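Local coordinates for periplasmic His/Glu/Gln/Arg/opine family-binding protein (Silicibacter pomeroyi, PDB 3I6V) that binds lysine in a cleft and, like other family 3 solute-binding proteins, probably delivers amino acids or opines to an ABC transporter, at residues Arg32-Glu37 and Asn209-Lys214; Glu37-Ala42 and Gly193-Ala198; Phe84-Ile89 and Ala198-Lys203; Thr92-Val97 and Val174-Gly179; Ser106-Ala111 and Gly125-Glu130. All coordinates share one frame; numbering follows the deposited sequence. Where two conformers were deposited one is given.

Contact 1 of 5, residues Arg32-Glu37 and Asn209-Lys214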
# COMPACT_ATOMS: atom_id res chain seq x y z
N ARG A 32 10.22 2.46 4.55
CA ARG A 32 11.41 2.27 5.38
C ARG A 32 11.91 3.63 5.80
O ARG A 32 12.18 3.86 6.98
CB ARG A 32 12.56 1.56 4.61
CG ARG A 32 13.90 1.54 5.40
CD ARG A 32 13.67 0.67 6.64
NE ARG A 32 14.75 0.65 7.64
CZ ARG A 32 15.61 -0.37 7.79
NH1 ARG A 32 15.56 -1.41 6.96
NH2 ARG A 32 16.52 -0.33 8.76
N GLU A 33 12.09 4.52 4.83
CA GLU A 33 12.60 5.85 5.13
C GLU A 33 11.63 6.61 6.04
O GLU A 33 12.03 7.30 7.00
CB GLU A 33 12.81 6.63 3.85
CG GLU A 33 13.64 7.88 4.09
CD GLU A 33 13.80 8.75 2.86
OE1 GLU A 33 13.71 8.25 1.72
OE2 GLU A 33 14.02 9.96 3.05
N LEU A 34 10.34 6.51 5.72
CA LEU A 34 9.34 7.22 6.52
C LEU A 34 9.31 6.68 7.94
O LEU A 34 9.43 7.44 8.89
CB LEU A 34 7.96 7.13 5.86
CG LEU A 34 6.82 7.74 6.71
CD1 LEU A 34 6.99 9.28 6.83
CD2 LEU A 34 5.51 7.38 6.07
N GLY A 35 9.17 5.37 8.07
CA GLY A 35 9.08 4.73 9.36
C GLY A 35 10.27 5.06 10.27
O GLY A 35 10.08 5.35 11.48
N ASP A 36 11.48 4.98 9.71
CA ASP A 36 12.68 5.34 10.47
C ASP A 36 12.64 6.78 10.93
O ASP A 36 13.00 7.08 12.08
CB ASP A 36 13.97 5.12 9.65
CG ASP A 36 14.29 3.65 9.43
OD1 ASP A 36 13.76 2.76 10.17
OD2 ASP A 36 15.12 3.38 8.53
N GLU A 37 12.23 7.69 10.04
CA GLU A 37 12.20 9.11 10.42
C GLU A 37 11.08 9.39 11.46
O GLU A 37 11.25 10.21 12.37
CB GLU A 37 12.04 10.00 9.20
CG GLU A 37 11.93 11.50 9.52
CD GLU A 37 13.22 12.07 10.15
OE1 GLU A 37 14.28 11.41 10.11
OE2 GLU A 37 13.17 13.18 10.70
N ASN A 209 6.21 15.87 2.26
CA ASN A 209 6.05 16.18 0.83
C ASN A 209 7.29 15.84 0.00
O ASN A 209 7.16 15.28 -1.08
CB ASN A 209 5.68 17.64 0.59
CG ASN A 209 4.25 17.94 0.95
OD1 ASN A 209 3.44 17.03 1.20
ND2 ASN A 209 3.91 19.23 0.96
N THR A 210 8.46 16.18 0.53
CA THR A 210 9.75 15.91 -0.15
C THR A 210 9.95 14.41 -0.27
O THR A 210 10.29 13.95 -1.35
CB THR A 210 10.94 16.52 0.61
OG1 THR A 210 10.70 17.92 0.81
CG2 THR A 210 12.29 16.33 -0.17
N MET A 211 9.72 13.67 0.81
CA MET A 211 9.83 12.20 0.78
C MET A 211 8.85 11.61 -0.23
O MET A 211 9.22 10.74 -1.00
CB MET A 211 9.67 11.60 2.19
CG MET A 211 10.10 10.14 2.35
SD MET A 211 10.08 9.53 4.02
CE MET A 211 11.18 10.67 4.87
N ILE A 212 7.63 12.14 -0.29
CA ILE A 212 6.67 11.64 -1.23
C ILE A 212 7.12 11.85 -2.70
O ILE A 212 7.05 10.92 -3.51
CB ILE A 212 5.27 12.26 -1.04
CG1 ILE A 212 4.65 11.79 0.29
CG2 ILE A 212 4.40 11.87 -2.21
CD1 ILE A 212 3.30 12.47 0.63
N LYS A 213 7.57 13.06 -3.02
CA LYS A 213 8.04 13.37 -4.38
C LYS A 213 9.29 12.53 -4.71
O LYS A 213 9.38 11.97 -5.79
CB LYS A 213 8.30 14.88 -4.56
CG LYS A 213 7.02 15.72 -4.67
CD LYS A 213 7.29 17.22 -4.54
CE LYS A 213 5.98 18.02 -4.56
NZ LYS A 213 6.02 19.16 -3.55
N LYS A 214 10.23 12.41 -3.76
CA LYS A 214 11.42 11.55 -3.95
C LYS A 214 11.01 10.14 -4.45
O LYS A 214 11.54 9.65 -5.48
CB LYS A 214 12.23 11.48 -2.65
CG LYS A 214 13.48 10.61 -2.75
CD LYS A 214 14.13 10.42 -1.37
CE LYS A 214 15.25 9.36 -1.43
NZ LYS A 214 15.83 9.14 -0.08
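Glu33 and Leu34 of helix 30-42 meet Met211 and Lys214 of helix 207-216 in a nearly antiparallel helix pair, part of the helical layer of one lobe of this periplasmic-binding-protein fold. The segments run at 162° to each other with their axes 11.1 Å apart at closest approach, a wide spacing bridged here by long side chains. Methionine suits the task because its chain is slim and flexible. Its CG stands anti to the backbone N (chi1 -165°), and the chain reaches across before bending at the thioether. The sulfur settles against the backbone of the partner helix at Leu34, with Met211 SD 3.5 Å from Leu34 N. It also lies 3.7 Å from Leu34 CB, the two side chains crossing at about a right angle.

Glu33 and Met211 reach toward each other tip to tip, and the methyl Met211 CE comes to 3.4 Å from Glu33 OE2. The extended glutamate offers its other oxygen to Lys214, itself stretched to full length, and Lys214 NZ donates to Glu33 OE1 at 2.9 Å. This salt bridge arrives from above the carboxylate plane, 41° out of it. Trp215, the next residue of helix 207-216, gives its indole N-H to the same oxygen, while Met202 of helix 189-204 touches both Leu34 and Met211.

The contact therefore grades from a sulfur-and-methyl interior to a charged border. With an ammonium and an indole N-H both directed at Glu33 OE1, the carboxylate is probably held in its ionised form.

Contact 2 of 5, residues Glu37-Ala42 and Gly193-Ala198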
# COMPACT_ATOMS: atom_id res chain seq x y z
N GLU A 37 12.23 7.69 10.04
CA GLU A 37 12.20 9.11 10.42
C GLU A 37 11.08 9.39 11.46
O GLU A 37 11.25 10.21 12.37
CB GLU A 37 12.04 10.00 9.20
CG GLU A 37 11.93 11.50 9.52
CD GLU A 37 13.22 12.07 10.15
OE1 GLU A 37 14.28 11.41 10.11
OE2 GLU A 37 13.17 13.18 10.70
N LEU A 38 9.95 8.69 11.33
CA LEU A 38 8.89 8.85 12.34
C LEU A 38 9.36 8.39 13.71
O LEU A 38 9.13 9.08 14.70
CB LEU A 38 7.59 8.13 11.95
CG LEU A 38 6.88 8.68 10.73
CD1 LEU A 38 5.70 7.73 10.37
CD2 LEU A 38 6.37 10.11 10.97
N CYS A 39 10.00 7.23 13.77
CA CYS A 39 10.48 6.72 15.03
C CYS A 39 11.55 7.64 15.63
O CYS A 39 11.62 7.80 16.85
CB CYS A 39 11.07 5.32 14.87
SG CYS A 39 9.82 4.01 14.67
N LYS A 40 12.41 8.20 14.79
CA LYS A 40 13.43 9.12 15.27
C LYS A 40 12.76 10.34 15.92
O LYS A 40 13.15 10.75 17.00
CB LYS A 40 14.34 9.56 14.12
CG LYS A 40 15.43 10.55 14.54
CD LYS A 40 16.21 11.03 13.32
CE LYS A 40 17.54 11.70 13.75
NZ LYS A 40 18.10 12.38 12.58
N ARG A 41 11.73 10.88 15.27
CA ARG A 41 11.06 12.06 15.76
C ARG A 41 10.19 11.79 17.00
O ARG A 41 9.99 12.70 17.80
CB ARG A 41 10.22 12.68 14.66
CG ARG A 41 11.02 13.49 13.68
CD ARG A 41 10.16 13.79 12.52
NE ARG A 41 10.85 14.52 11.47
CZ ARG A 41 10.50 15.72 11.01
NH1 ARG A 41 9.46 16.36 11.52
NH2 ARG A 41 11.21 16.29 10.04
N ALA A 42 9.74 10.56 17.16
CA ALA A 42 8.94 10.13 18.32
C ALA A 42 9.80 9.70 19.49
O ALA A 42 9.28 9.46 20.58
CB ALA A 42 7.99 8.96 17.92
N GLY A 193 -0.71 7.89 19.19
CA GLY A 193 -0.58 9.33 19.40
C GLY A 193 0.85 9.84 19.11
O GLY A 193 1.01 10.88 18.51
N LYS A 194 1.88 9.08 19.52
CA LYS A 194 3.29 9.41 19.18
C LYS A 194 3.53 9.44 17.68
O LYS A 194 4.13 10.39 17.13
CB LYS A 194 4.26 8.43 19.86
CG LYS A 194 4.47 8.72 21.33
CD LYS A 194 5.09 7.50 22.05
CE LYS A 194 5.29 7.83 23.53
NZ LYS A 194 6.19 6.85 24.15
N PHE A 195 3.00 8.43 16.98
CA PHE A 195 3.12 8.43 15.55
C PHE A 195 2.36 9.55 14.92
O PHE A 195 2.84 10.14 13.96
CB PHE A 195 2.78 7.08 14.94
CG PHE A 195 3.88 6.10 15.08
CD1 PHE A 195 3.76 5.03 15.94
CD2 PHE A 195 5.08 6.29 14.38
CE1 PHE A 195 4.82 4.10 16.09
CE2 PHE A 195 6.13 5.39 14.51
CZ PHE A 195 6.00 4.29 15.36
N ASP A 196 1.16 9.84 15.43
CA ASP A 196 0.38 10.94 14.88
C ASP A 196 1.11 12.29 15.02
O ASP A 196 1.12 13.10 14.08
CB ASP A 196 -1.03 11.00 15.49
CG ASP A 196 -2.09 10.30 14.59
OD1 ASP A 196 -3.02 9.68 15.15
OD2 ASP A 196 -1.98 10.39 13.34
N ALA A 197 1.67 12.52 16.20
CA ALA A 197 2.41 13.75 16.46
C ALA A 197 3.64 13.81 15.53
O ALA A 197 3.93 14.86 14.99
CB ALA A 197 2.82 13.84 17.94
N ALA A 198 4.32 12.69 15.31
CA ALA A 198 5.45 12.69 14.34
C ALA A 198 5.03 12.97 12.90
O ALA A 198 5.67 13.77 12.18
CB ALA A 198 6.27 11.38 14.47
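Leu38 and Cys39 of helix 30-42 meet the rim of the Phe195 ring on helix 189-204, and Ala198, about one turn on, packs against the same leucine. The two segments pass at 104° with their axes 8.8 Å apart, a close approach made possible by the alanines. Phe195 has CG anti to its carbonyl carbon and beside the backbone N, and although its CB does not aim at the partner helix, the ring ends nearer to it. Leu38 CB sits in the ring plane, 3.9 Å from Phe195 CD2. Cys39 SG approaches the rim at Phe195 CZ, also 3.9 Å away, a sulfur-aromatic contact 82° off the ring normal and thus at the edge.

Leu38 likewise has CG anti to its carbonyl carbon (chi1 -65°). Its branch CD2 packs against Ala198, 3.7 Å from Ala198 CB. That methyl also lies 3.7 Å from Leu38 O, held between the leucine's branch and its carbonyl, a place suited to alanine. At the far end Ala42 CB meets Lys194 CB at 4.2 Å, while the lysine's tip leads away. Arg41 stretches back along its own helix, where Arg41 NE bonds the anti lone pair of Glu37 OE2 at 2.8 Å.

An alanine in place of Phe195 would probably open a gap beside Cys39 SG and Leu38 CB, letting the thiol turn more easily.

Met9 of strand 7-11 touches Cys39 and Phe195, and Met182 of strand 180-184 touches Leu38 and Phe195, so the crossing helices lie against strands of the lobe, while Arg41 pairs with Asp205 beyond the end of helix 189-204.

Contact 3 of 5, residues Phe84-Ile89 and Ala198-Lys203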
# COMPACT_ATOMS: atom_id res chain seq x y z
N PHE A 84 -6.20 3.49 13.06
CA PHE A 84 -5.25 4.11 12.11
C PHE A 84 -4.74 5.46 12.63
O PHE A 84 -5.48 6.17 13.32
CB PHE A 84 -5.92 4.34 10.76
CG PHE A 84 -6.16 3.08 9.96
CD1 PHE A 84 -7.40 2.47 9.99
CD2 PHE A 84 -5.14 2.55 9.15
CE1 PHE A 84 -7.66 1.31 9.24
CE2 PHE A 84 -5.37 1.39 8.38
CZ PHE A 84 -6.63 0.77 8.42
N THR A 85 -3.49 5.81 12.29
CA THR A 85 -3.03 7.20 12.35
C THR A 85 -3.76 7.98 11.27
O THR A 85 -4.48 7.39 10.47
CB THR A 85 -1.49 7.31 12.05
OG1 THR A 85 -1.20 6.87 10.71
CG2 THR A 85 -0.68 6.50 13.03
N GLN A 86 -3.55 9.29 11.22
CA GLN A 86 -3.90 10.07 10.06
C GLN A 86 -3.17 9.51 8.82
O GLN A 86 -2.18 8.79 8.97
CB GLN A 86 -3.45 11.53 10.27
CG GLN A 86 -1.91 11.65 10.38
CD GLN A 86 -1.50 13.05 10.79
OE1 GLN A 86 -1.67 14.01 10.03
NE2 GLN A 86 -0.99 13.17 11.99
N ASN A 87 -3.62 9.87 7.62
CA ASN A 87 -2.91 9.40 6.44
C ASN A 87 -1.47 10.01 6.34
O ASN A 87 -1.18 11.08 6.91
CB ASN A 87 -3.74 9.51 5.14
CG ASN A 87 -4.16 10.96 4.76
OD1 ASN A 87 -3.45 11.95 4.97
ND2 ASN A 87 -5.33 11.05 4.14
N TYR A 88 -0.57 9.28 5.68
CA TYR A 88 0.76 9.82 5.43
C TYR A 88 1.06 9.90 3.93
O TYR A 88 2.09 10.46 3.53
CB TYR A 88 1.82 9.10 6.23
CG TYR A 88 1.88 7.61 5.98
CD1 TYR A 88 1.36 6.70 6.92
CD2 TYR A 88 2.46 7.10 4.82
CE1 TYR A 88 1.41 5.30 6.69
CE2 TYR A 88 2.52 5.72 4.57
CZ TYR A 88 2.02 4.84 5.51
OH TYR A 88 2.06 3.49 5.26
N ILE A 89 0.15 9.37 3.12
CA ILE A 89 0.06 9.73 1.72
C ILE A 89 -1.41 10.10 1.48
O ILE A 89 -2.30 9.43 2.01
CB ILE A 89 0.47 8.56 0.78
CG1 ILE A 89 1.81 7.93 1.23
CG2 ILE A 89 0.52 9.03 -0.74
CD1 ILE A 89 2.21 6.70 0.38
N ALA A 198 4.32 12.69 15.31
CA ALA A 198 5.45 12.69 14.34
C ALA A 198 5.03 12.97 12.90
O ALA A 198 5.67 13.77 12.18
CB ALA A 198 6.27 11.38 14.47
N ILE A 199 3.93 12.35 12.45
CA ILE A 199 3.43 12.61 11.11
C ILE A 199 3.05 14.09 10.92
O ILE A 199 3.39 14.70 9.90
CB ILE A 199 2.22 11.69 10.76
CG1 ILE A 199 2.66 10.22 10.70
CG2 ILE A 199 1.59 12.12 9.43
CD1 ILE A 199 1.51 9.20 10.75
N THR A 200 2.32 14.66 11.89
CA THR A 200 1.92 16.07 11.82
C THR A 200 3.14 17.01 11.66
O THR A 200 3.14 17.87 10.80
CB THR A 200 1.08 16.45 13.05
OG1 THR A 200 -0.15 15.74 12.99
CG2 THR A 200 0.78 17.98 13.08
N SER A 201 4.16 16.80 12.48
CA SER A 201 5.45 17.53 12.38
C SER A 201 6.09 17.44 10.98
O SER A 201 6.63 18.44 10.48
CB SER A 201 6.42 17.06 13.47
OG SER A 201 7.10 15.85 13.08
N MET A 202 6.01 16.29 10.32
CA MET A 202 6.58 16.16 8.96
C MET A 202 5.71 16.86 7.90
O MET A 202 6.22 17.30 6.84
CB MET A 202 6.78 14.68 8.57
CG MET A 202 7.82 13.94 9.42
SD MET A 202 8.20 12.25 8.87
CE MET A 202 8.74 12.61 7.24
N LYS A 203 4.41 16.94 8.17
CA LYS A 203 3.51 17.68 7.30
C LYS A 203 3.77 19.19 7.45
O LYS A 203 3.80 19.90 6.46
CB LYS A 203 2.01 17.35 7.56
CG LYS A 203 1.60 15.91 7.11
CD LYS A 203 0.12 15.63 7.27
CE LYS A 203 -0.21 14.15 6.99
NZ LYS A 203 -1.68 13.81 7.28
O HOH W 1 -1.99 16.59 10.67
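Lys203 NZ is gripped by several acceptors of the segment 84-89. It donates to Gln86 OE1 at 2.8 Å and to the backbone oxygen Asn87 O, also at 2.8 Å, with Asn87 OD1 a weak third. Lysine suits the place: its chain, extended beyond CG, runs from helix 189-204 to the corner in the strand, sliding past Gln86 in the opposite direction.

Gln86 has CG in the crowded position between its backbone N and carbonyl carbon (chi1 64°), with the rest of its chain extended toward the helix. There the amide uses both ends. Gln86 NE2 donates to Thr200 OG1 at 2.9 Å, almost perfectly straight at 178° and in the amide plane. A water donates to Gln86 OE1 at 2.7 Å and also bonds Thr200 OG1, so the amide's rotation is fixed from both its ends. Ile199 gives the amide an apolar neighbour, with Ile199 CG2 3.5 Å from Gln86 CD and Ile199 CD1 3.6 Å from Thr85 OG1. Thr85 OG1 itself donates to Gln86 O, a bond that ties down the corner.

A leucine in place of Gln86 would probably leave Thr200 OG1 without its amide donor and strip the ammonium of one of its two strong acceptors.

Asn87 OD1 is chiefly bonded to the hydroxyl of Tyr223, whose ring also makes a cation-pi contact with Lys203. The lysine charge is met here by neutral oxygens and an aromatic ring, and it would probably polarise the side-chain carbonyl of Gln86 and the backbone carbonyl of Asn87, strengthening both bonds.

Contact 4 of 5, residues Thr92-Val97 and Val174-Gly179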
# COMPACT_ATOMS: atom_id res chain seq x y z
N THR A 92 -4.90 8.23 -3.19
CA THR A 92 -4.56 8.19 -4.64
C THR A 92 -5.41 7.14 -5.38
O THR A 92 -6.00 6.26 -4.77
CB THR A 92 -3.04 8.02 -4.90
OG1 THR A 92 -2.56 6.87 -4.21
CG2 THR A 92 -2.24 9.28 -4.43
N ALA A 93 -5.46 7.24 -6.70
CA ALA A 93 -6.40 6.46 -7.46
C ALA A 93 -6.06 4.97 -7.52
O ALA A 93 -4.93 4.56 -7.22
CB ALA A 93 -6.55 7.04 -8.88
N SER A 94 -7.06 4.19 -7.90
CA SER A 94 -6.86 2.82 -8.36
C SER A 94 -7.12 2.80 -9.87
O SER A 94 -7.89 3.64 -10.39
CB SER A 94 -7.82 1.90 -7.64
OG SER A 94 -7.49 1.82 -6.26
N SER A 95 -6.49 1.85 -10.57
CA SER A 95 -6.53 1.82 -12.04
C SER A 95 -6.50 0.41 -12.55
O SER A 95 -6.10 -0.52 -11.83
CB SER A 95 -5.32 2.54 -12.64
OG SER A 95 -5.16 3.83 -12.12
N TYR A 96 -6.95 0.24 -13.80
CA TYR A 96 -6.88 -1.04 -14.48
C TYR A 96 -5.64 -1.06 -15.37
O TYR A 96 -5.29 -0.07 -16.01
CB TYR A 96 -8.10 -1.31 -15.35
CG TYR A 96 -9.41 -1.45 -14.62
CD1 TYR A 96 -10.19 -0.32 -14.33
CD2 TYR A 96 -9.87 -2.70 -14.23
CE1 TYR A 96 -11.42 -0.44 -13.65
CE2 TYR A 96 -11.08 -2.83 -13.57
CZ TYR A 96 -11.84 -1.70 -13.29
OH TYR A 96 -13.02 -1.87 -12.63
N VAL A 97 -5.00 -2.22 -15.41
CA VAL A 97 -3.86 -2.43 -16.32
C VAL A 97 -4.06 -3.72 -17.09
O VAL A 97 -4.51 -4.72 -16.55
CB VAL A 97 -2.48 -2.41 -15.60
CG1 VAL A 97 -1.39 -3.09 -16.48
CG2 VAL A 97 -2.08 -1.00 -15.34
N VAL A 174 -10.17 5.15 -10.52
CA VAL A 174 -11.26 5.04 -9.54
C VAL A 174 -10.70 5.48 -8.18
O VAL A 174 -9.69 4.93 -7.70
CB VAL A 174 -11.80 3.59 -9.44
CG1 VAL A 174 -13.00 3.50 -8.46
CG2 VAL A 174 -12.19 3.03 -10.81
N PRO A 175 -11.35 6.46 -7.52
CA PRO A 175 -10.85 6.84 -6.18
C PRO A 175 -11.32 5.82 -5.14
O PRO A 175 -12.51 5.51 -5.09
CB PRO A 175 -11.48 8.23 -5.94
CG PRO A 175 -12.11 8.64 -7.27
CD PRO A 175 -12.47 7.32 -7.94
N LEU A 176 -10.41 5.27 -4.33
CA LEU A 176 -10.82 4.30 -3.31
C LEU A 176 -10.04 4.53 -2.06
O LEU A 176 -8.81 4.67 -2.13
CB LEU A 176 -10.58 2.84 -3.79
CG LEU A 176 -11.52 2.19 -4.78
CD1 LEU A 176 -11.02 0.76 -5.15
CD2 LEU A 176 -12.98 2.13 -4.22
N GLY A 177 -10.74 4.59 -0.91
CA GLY A 177 -10.07 4.51 0.39
C GLY A 177 -9.62 5.86 0.92
O GLY A 177 -9.63 6.85 0.19
N GLY A 178 -9.19 5.89 2.19
CA GLY A 178 -8.93 7.14 2.88
C GLY A 178 -7.50 7.65 2.90
O GLY A 178 -7.13 8.43 3.77
N GLY A 179 -6.68 7.25 1.94
CA GLY A 179 -5.26 7.58 2.06
C GLY A 179 -4.61 6.46 2.87
O GLY A 179 -5.27 5.78 3.63
O HOH W 2 -8.39 7.47 -4.12
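Ser94 and Val174 form the tight part of this contact, an antiparallel hydrogen-bonded pair whose two backbone bonds are both short and nearly straight. Ser94 N donates to Val174 O at 2.7 Å with an angle of 170° at the hydrogen, and Val174 N returns the bond to Ser94 O, again at 2.7 Å. Around this ring of bonds the packing is close: Ser94 CB lies 3.6 Å from Val174 O. A small residue suits the spot, since Ser94 shares its face of the sheet with Val174 and has Leu176 beside it, Leu176 CD1 being 3.8 Å from Ser94 OG. That hydroxyl, anti to the serine carbonyl carbon, bonds the side-chain amide of Gln117, a residue lining the lysine pocket.

Toward Thr92 the strands part. The carbonyl oxygens Thr92 O and Leu176 O, both acceptors, stand 4.2 Å from each other. A water fills in: it accepts from Leu176 N at 3.0 Å and donates weakly to Thr92 O. Pro175, lacking an N-H, suits the point where regular pairing gives way. After Leu176 come three glycines. Gly177 and Gly179 have positive phi (88° and 87°), and at Gly179 a CB would be jammed against the preceding carbonyl oxygen, so the chain can bend here as few other residues would allow.

Strand 93-98 also pairs with strands 148-152 and 168-170. Helix 116-123 packs on the Ser94 and Val174 face, with Tyr120 touching Val174 and Ile116 touching Leu176. On the other face Val97 meets Leu156 of helix 153-162.

Contact 5 of 5, residues Ser106-Ala111 and Gly125-Glu130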
# COMPACT_ATOMS: atom_id res chain seq x y z
N SER A 106 -14.89 -6.21 -17.76
CA SER A 106 -15.96 -6.91 -17.09
C SER A 106 -15.69 -8.41 -17.14
O SER A 106 -16.51 -9.21 -16.73
CB SER A 106 -17.32 -6.56 -17.70
OG SER A 106 -17.67 -5.21 -17.42
N GLY A 107 -14.51 -8.79 -17.63
CA GLY A 107 -14.12 -10.21 -17.64
C GLY A 107 -13.50 -10.63 -16.33
O GLY A 107 -14.06 -10.38 -15.23
N ILE A 108 -12.34 -11.29 -16.42
CA ILE A 108 -11.63 -11.79 -15.25
C ILE A 108 -10.64 -10.72 -14.80
O ILE A 108 -9.71 -10.37 -15.54
CB ILE A 108 -10.90 -13.13 -15.53
CG1 ILE A 108 -11.95 -14.24 -15.73
CG2 ILE A 108 -9.97 -13.46 -14.39
CD1 ILE A 108 -11.45 -15.44 -16.52
N VAL A 109 -10.86 -10.19 -13.59
CA VAL A 109 -9.99 -9.13 -13.10
C VAL A 109 -9.23 -9.62 -11.87
O VAL A 109 -9.81 -10.15 -10.94
CB VAL A 109 -10.73 -7.77 -12.88
CG1 VAL A 109 -9.75 -6.68 -12.43
CG2 VAL A 109 -11.40 -7.28 -14.17
N ALA A 110 -7.90 -9.54 -11.95
CA ALA A 110 -7.02 -9.93 -10.86
C ALA A 110 -6.94 -8.78 -9.84
O ALA A 110 -6.88 -7.61 -10.20
CB ALA A 110 -5.61 -10.25 -11.38
N ALA A 111 -6.93 -9.13 -8.56
CA ALA A 111 -6.67 -8.14 -7.50
C ALA A 111 -6.02 -8.87 -6.35
O ALA A 111 -6.27 -10.07 -6.13
CB ALA A 111 -7.98 -7.46 -7.02
N GLY A 125 -19.55 -6.08 -11.62
CA GLY A 125 -19.92 -7.22 -12.46
C GLY A 125 -18.74 -8.11 -12.90
O GLY A 125 -18.94 -9.31 -13.22
N ALA A 126 -17.53 -7.56 -12.90
CA ALA A 126 -16.33 -8.36 -13.27
C ALA A 126 -16.26 -9.64 -12.44
O ALA A 126 -16.88 -9.71 -11.38
CB ALA A 126 -15.05 -7.54 -13.13
N THR A 127 -15.55 -10.65 -12.94
CA THR A 127 -15.24 -11.84 -12.16
C THR A 127 -13.90 -11.60 -11.43
O THR A 127 -12.89 -11.30 -12.06
CB THR A 127 -15.17 -13.08 -13.08
OG1 THR A 127 -16.48 -13.35 -13.56
CG2 THR A 127 -14.66 -14.32 -12.34
N LEU A 128 -13.92 -11.70 -10.10
CA LEU A 128 -12.73 -11.44 -9.29
C LEU A 128 -11.88 -12.69 -9.14
O LEU A 128 -12.38 -13.72 -8.74
CB LEU A 128 -13.15 -10.97 -7.89
CG LEU A 128 -12.05 -10.88 -6.82
CD1 LEU A 128 -10.97 -9.91 -7.17
CD2 LEU A 128 -12.64 -10.57 -5.42
N VAL A 129 -10.59 -12.60 -9.43
CA VAL A 129 -9.66 -13.60 -8.92
C VAL A 129 -8.61 -12.94 -8.00
O VAL A 129 -7.95 -11.95 -8.37
CB VAL A 129 -9.02 -14.48 -10.08
CG1 VAL A 129 -8.33 -13.61 -11.12
CG2 VAL A 129 -8.05 -15.54 -9.51
N GLU A 130 -8.47 -13.49 -6.80
CA GLU A 130 -7.58 -12.94 -5.78
C GLU A 130 -6.23 -13.64 -5.72
O GLU A 130 -6.19 -14.85 -5.81
CB GLU A 130 -8.25 -13.07 -4.42
CG GLU A 130 -9.44 -12.14 -4.30
CD GLU A 130 -10.10 -12.18 -2.93
OE1 GLU A 130 -9.77 -11.32 -2.09
OE2 GLU A 130 -10.97 -13.05 -2.70
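Ile108 and Val129 meet diagonally across two parallel strands, the paired strands of a beta-alpha-beta crossover in which strand 108-112 leads through helix 116-123 to strand 127-131. Ile108 is level with Thr127, and Val129 with Ala110, all four on one face of the sheet. The isoleucine and valine side chains cross obliquely, and Ile108 CG2 meets Val129 CG1 at 3.7 Å. Val129 places CG1 between its backbone N and carbonyl carbon (chi1 56°), which turns that methyl toward the isoleucine; beta-branched residues of this kind suit an extended chain.

The opposite face is arranged differently. Val109 directs CG2 to Ala126 CB at 3.8 Å, and farther on Ala111 CB takes the tip of Leu128, with CD1 3.9 Å away. Leu128 has CG anti to its N, and its end leans toward the neighbouring strand. The small alanines let the larger partner cover them, and Ile121 of helix 116-123 packs on both Val109 and Leu128, closing this side of the unit. Loop residue Ala146 touches Ile108 and Ala110 on the other.

Between the faces runs the parallel ladder, its strands twisted by 33°. Val109 bonds through both its N-H and its C=O: Val109 N donates to Thr127 O at 2.8 Å, nearly along the C=O axis, and Val129 N donates to Val109 O at 3.0 Å. Val129 O accepts from Ala111 N and also takes a CA-H...O contact from Ala110 CA at 3.3 Å.

In the fold
Contacts 1, 2 and 3 form one cluster in a single lobe, with centres about 8 to 13 Å apart. Contacts 1 and 2 share helix 30-42, contacts 2 and 3 helix 189-204, and Asp196 OD2 reaches Gln86 N at 2.9 Å. Contacts 4 and 5 belong to the mixed sheet of the other lobe, their centres about 16 Å apart; Tyr96 CE2 touches Val109 CG1. The lobes approach where Asn87 ND2 probably bonds Gly178 O at 3.2 Å. The bound lysine lies between them, about 6 Å from the Ser94 side chain, 9 Å from those of Tyr88 and Ala111 and 13 Å from that of Leu34; sodium lies about 12 Å from the Thr85 side chain.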